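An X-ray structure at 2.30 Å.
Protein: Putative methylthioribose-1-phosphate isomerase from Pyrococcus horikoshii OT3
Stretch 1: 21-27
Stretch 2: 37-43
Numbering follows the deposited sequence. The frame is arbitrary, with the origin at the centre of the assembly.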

ATOM      1  N   ASN A  21      10.651 -17.957  36.751  1.00 42.56           N
ATOM      2  CA  ASN A  21      10.351 -19.368  37.154  1.00 46.56           C
ATOM      3  C   ASN A  21      10.870 -20.403  36.134  1.00 47.10           C
ATOM      4  O   ASN A  21      10.126 -21.320  35.742  1.00 48.09           O
ATOM      5  CB  ASN A  21       8.848 -19.637  37.244  1.00 50.03           C
ATOM      6  CG  ASN A  21       8.106 -18.577  38.017  1.00 61.02           C
ATOM      7  OD1 ASN A  21       7.168 -17.969  37.487  1.00 70.57           O
ATOM      8  ND2 ASN A  21       8.539 -18.345  39.247  1.00 57.46           N
ATOM      9  N   LYS A  22      12.110 -20.237  35.663  1.00 45.12           N
ATOM     10  CA  LYS A  22      12.739 -21.196  34.741  1.00 50.15           C
ATOM     11  C   LYS A  22      11.917 -21.358  33.460  1.00 46.07           C
ATOM     12  O   LYS A  22      11.955 -22.401  32.828  1.00 47.89           O
ATOM     13  CB  LYS A  22      12.909 -22.559  35.420  1.00 51.95           C
ATOM     14  CG  LYS A  22      13.610 -22.519  36.772  1.00 54.32           C
ATOM     15  CD  LYS A  22      13.995 -23.902  37.247  1.00 60.37           C
ATOM     16  CE  LYS A  22      15.104 -23.908  38.277  1.00 71.18           C
ATOM     17  NZ  LYS A  22      14.575 -23.746  39.649  1.00 71.61           N
ATOM     18  N   SER A  23      11.209 -20.300  33.057  1.00 45.83           N
ATOM     19  CA  SER A  23      10.415 -20.335  31.851  1.00 45.23           C
ATOM     20  C   SER A  23      10.571 -19.031  31.055  1.00 42.46           C
ATOM     21  O   SER A  23      10.563 -17.909  31.627  1.00 42.20           O
ATOM     22  CB  SER A  23       8.985 -20.618  32.208  1.00 51.22           C
ATOM     23  OG  SER A  23       8.854 -21.951  32.666  1.00 53.50           O
ATOM     24  N   VAL A  24      10.715 -19.181  29.735  1.00 41.04           N
ATOM     25  CA  VAL A  24      10.710 -18.052  28.821  1.00 41.65           C
ATOM     26  C   VAL A  24       9.273 -17.806  28.364  1.00 39.45           C
ATOM     27  O   VAL A  24       8.610 -18.713  27.873  1.00 45.17           O
ATOM     28  CB  VAL A  24      11.651 -18.274  27.627  1.00 39.80           C
ATOM     29  CG1 VAL A  24      11.641 -17.081  26.685  1.00 40.93           C
ATOM     30  CG2 VAL A  24      13.069 -18.570  28.078  1.00 41.97           C
ATOM     31  N   TYR A  25       8.787 -16.583  28.560  1.00 39.48           N
ATOM     32  CA  TYR A  25       7.418 -16.203  28.161  1.00 40.20           C
ATOM     33  C   TYR A  25       7.475 -15.209  26.997  1.00 37.44           C
ATOM     34  O   TYR A  25       8.152 -14.236  27.110  1.00 39.52           O
ATOM     35  CB  TYR A  25       6.667 -15.556  29.326  1.00 42.64           C
ATOM     36  CG  TYR A  25       6.421 -16.431  30.538  1.00 46.96           C
ATOM     37  CD1 TYR A  25       7.437 -16.717  31.442  1.00 45.75           C
ATOM     38  CD2 TYR A  25       5.151 -16.907  30.836  1.00 48.00           C
ATOM     39  CE1 TYR A  25       7.212 -17.483  32.576  1.00 53.78           C
ATOM     40  CE2 TYR A  25       4.908 -17.674  31.967  1.00 52.88           C
ATOM     41  CZ  TYR A  25       5.940 -17.965  32.850  1.00 53.12           C
ATOM     42  OH  TYR A  25       5.717 -18.720  33.971  1.00 50.34           O
ATOM     43  N   MET A  26       6.717 -15.465  25.918  1.00 38.28           N
ATOM     44  CA  MET A  26       6.705 -14.642  24.702  1.00 38.73           C
ATOM     45  C   MET A  26       5.261 -14.341  24.289  1.00 40.81           C
ATOM     46  O   MET A  26       4.415 -15.257  24.169  1.00 36.13           O
ATOM     47  CB  MET A  26       7.369 -15.341  23.513  1.00 39.17           C
ATOM     48  CG  MET A  26       8.756 -15.831  23.779  1.00 40.63           C
ATOM     49  SD  MET A  26       9.436 -16.534  22.279  1.00 46.77           S
ATOM     50  CE  MET A  26      10.962 -17.273  22.859  1.00 45.74           C
ATOM     51  N   ILE A  27       4.983 -13.062  24.036  1.00 37.96           N
ATOM     52  CA  ILE A  27       3.790 -12.728  23.309  1.00 40.52           C
ATOM     53  C   ILE A  27       3.837 -13.508  21.992  1.00 36.03           C
ATOM     54  O   ILE A  27       4.891 -13.594  21.388  1.00 38.91           O
ATOM     55  CB  ILE A  27       3.673 -11.215  23.078  1.00 40.30           C
ATOM     56  CG1 ILE A  27       3.467 -10.482  24.400  1.00 39.65           C
ATOM     57  CG2 ILE A  27       2.550 -10.917  22.082  1.00 42.27           C
ATOM     58  CD1 ILE A  27       3.572  -8.984  24.276  1.00 40.45           C
TER
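Stretch 2, residues 37-43: KVEKFSK

Stretch 2 pairs with stretch 1 as a neighbouring antiparallel β-strand of the same chain. Val-38 to Phe-41 are extended and run alongside the strand Ser-23 to Ile-27, with 157° between the N-to-C directions and a closest approach of 4.5 Å between the axes. Lys-37 precedes the strand; Ser-42 follows it and leads to Lys-43, the N-cap residue of a helix.

In this register Val-38 lies opposite Ile-27 (CA to CA 4.4 Å), Glu-39 opposite Met-26 (CA to CA 5.3 Å), Lys-40 opposite Tyr-25 (CA to CA 4.8 Å) and Phe-41 opposite Val-24 (CA to CA 5.1 Å).

Two of the pairs are closed by reciprocal backbone hydrogen bonds. Phe-41 N donates to Val-24 O and Val-24 N to Phe-41 O, both at 2.9 Å; Glu-39 N donates to Met-26 O at 2.9 Å, and Met-26 N to Glu-39 O at 3.1 Å. The intervening pair, Tyr-25 with Lys-40, and the pair Ile-27 with Val-38 are of the non-hydrogen-bonded type, as the alternation of an antiparallel ladder requires. CA-H...O contacts supplement the ladder: Tyr-25 CA to Glu-39 O, 3.3 Å; Val-38 CA to Met-26 O, 3.4 Å; and Ser-23 CA to Phe-41 O, 3.4 Å.

Among the side chains, Val-24, Met-26, Glu-39 and Phe-41 share one face of the sheet. There the extended Met-26 side chain brings SD to 3.8 Å from Phe-41 CE2 and 5.0 Å from the centroid of the Phe-41 ring, a sulfur-aromatic contact at the ring edge. Glu-39 starts on this face, but the end of its side chain leads away from stretch 1. Tyr-25, Ile-27, Val-38 and Lys-40 occupy the other face, where Val-38 CG1 meets Tyr-25 CB at 3.9 Å and lies at the edge of the tyrosine ring. Beyond the ladder, Ser-42 OG comes within 3.6 Å of Ser-23 OG.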

ATOM      1  N   LYS A  37      -1.963 -13.901  23.205  1.00 48.23           N
ATOM      2  CA  LYS A  37      -1.574 -15.040  24.000  1.00 46.80           C
ATOM      3  C   LYS A  37      -0.072 -15.013  24.295  1.00 46.34           C
ATOM      4  O   LYS A  37       0.759 -14.786  23.403  1.00 44.89           O
ATOM      5  CB  LYS A  37      -1.893 -16.339  23.268  1.00 53.96           C
ATOM      6  CG  LYS A  37      -1.849 -17.591  24.132  1.00 59.15           C
ATOM      7  CD  LYS A  37      -2.260 -18.823  23.362  1.00 70.57           C
ATOM      8  CE  LYS A  37      -2.003 -20.117  24.100  1.00 79.46           C
ATOM      9  NZ  LYS A  37      -3.243 -20.926  24.176  1.00 85.76           N
ATOM     10  N   VAL A  38       0.243 -15.276  25.565  1.00 44.11           N
ATOM     11  CA  VAL A  38       1.588 -15.417  26.069  1.00 45.14           C
ATOM     12  C   VAL A  38       1.925 -16.907  26.163  1.00 40.67           C
ATOM     13  O   VAL A  38       1.354 -17.607  26.976  1.00 41.59           O
ATOM     14  CB  VAL A  38       1.720 -14.727  27.435  1.00 44.07           C
ATOM     15  CG1 VAL A  38       3.167 -14.724  27.900  1.00 45.34           C
ATOM     16  CG2 VAL A  38       1.158 -13.313  27.397  1.00 49.38           C
ATOM     17  N   GLU A  39       2.813 -17.372  25.285  1.00 41.04           N
ATOM     18  CA  GLU A  39       3.312 -18.731  25.300  1.00 43.85           C
ATOM     19  C   GLU A  39       4.312 -18.859  26.460  1.00 46.32           C
ATOM     20  O   GLU A  39       4.934 -17.861  26.835  1.00 37.48           O
ATOM     21  CB  GLU A  39       4.000 -19.100  23.982  1.00 47.27           C
ATOM     22  CG  GLU A  39       3.099 -19.104  22.755  1.00 56.39           C
ATOM     23  CD  GLU A  39       1.820 -19.931  22.812  1.00 56.41           C
ATOM     24  OE1 GLU A  39       1.697 -20.804  23.713  1.00 57.45           O
ATOM     25  OE2 GLU A  39       0.939 -19.681  21.954  1.00 56.67           O
ATOM     26  N   LYS A  40       4.415 -20.080  27.004  1.00 46.41           N
ATOM     27  CA  LYS A  40       5.288 -20.479  28.121  1.00 50.78           C
ATOM     28  C   LYS A  40       6.189 -21.617  27.631  1.00 48.64           C
ATOM     29  O   LYS A  40       5.690 -22.654  27.212  1.00 50.57           O
ATOM     30  CB  LYS A  40       4.432 -20.951  29.295  1.00 56.93           C
ATOM     31  CG  LYS A  40       5.173 -21.290  30.584  1.00 63.52           C
ATOM     32  CD  LYS A  40       4.276 -21.138  31.807  1.00 68.55           C
ATOM     33  CE  LYS A  40       4.966 -21.385  33.133  1.00 71.01           C
ATOM     34  NZ  LYS A  40       4.944 -22.816  33.506  1.00 74.19           N
ATOM     35  N   PHE A  41       7.503 -21.376  27.611  1.00 45.25           N
ATOM     36  CA  PHE A  41       8.472 -22.291  27.062  1.00 45.16           C
ATOM     37  C   PHE A  41       9.475 -22.679  28.151  1.00 47.95           C
ATOM     38  O   PHE A  41      10.079 -21.802  28.757  1.00 46.75           O
ATOM     39  CB  PHE A  41       9.194 -21.672  25.863  1.00 46.45           C
ATOM     40  CG  PHE A  41       8.294 -21.280  24.715  1.00 52.49           C
ATOM     41  CD1 PHE A  41       7.463 -22.215  24.112  1.00 54.80           C
ATOM     42  CD2 PHE A  41       8.265 -19.977  24.247  1.00 51.78           C
ATOM     43  CE1 PHE A  41       6.630 -21.861  23.060  1.00 52.91           C
ATOM     44  CE2 PHE A  41       7.423 -19.620  23.207  1.00 56.60           C
ATOM     45  CZ  PHE A  41       6.622 -20.567  22.603  1.00 56.20           C
ATOM     46  N   SER A  42       9.680 -23.995  28.310  1.00 48.94           N
ATOM     47  CA  SER A  42      10.392 -24.597  29.438  1.00 53.25           C
ATOM     48  C   SER A  42      11.631 -25.392  28.996  1.00 51.34           C
ATOM     49  O   SER A  42      12.342 -25.882  29.842  1.00 44.07           O
ATOM     50  CB  SER A  42       9.442 -25.465  30.216  1.00 57.50           C
ATOM     51  OG  SER A  42       8.255 -24.730  30.523  1.00 64.96           O
ATOM     52  N   LYS A  43      11.902 -25.478  27.685  1.00 50.48           N
ATOM     53  CA  LYS A  43      13.090 -26.190  27.151  1.00 51.48           C
ATOM     54  C   LYS A  43      13.761 -25.329  26.080  1.00 46.80           C
ATOM     55  O   LYS A  43      13.079 -24.547  25.411  1.00 43.85           O
ATOM     56  CB  LYS A  43      12.697 -27.529  26.520  1.00 59.22           C
ATOM     57  CG  LYS A  43      11.775 -28.397  27.368  1.00 69.43           C
ATOM     58  CD  LYS A  43      11.201 -29.600  26.633  1.00 78.52           C
ATOM     59  CE  LYS A  43       9.834 -29.990  27.163  1.00 87.66           C
ATOM     60  NZ  LYS A  43       9.518 -31.414  26.901  1.00 89.41           N
TER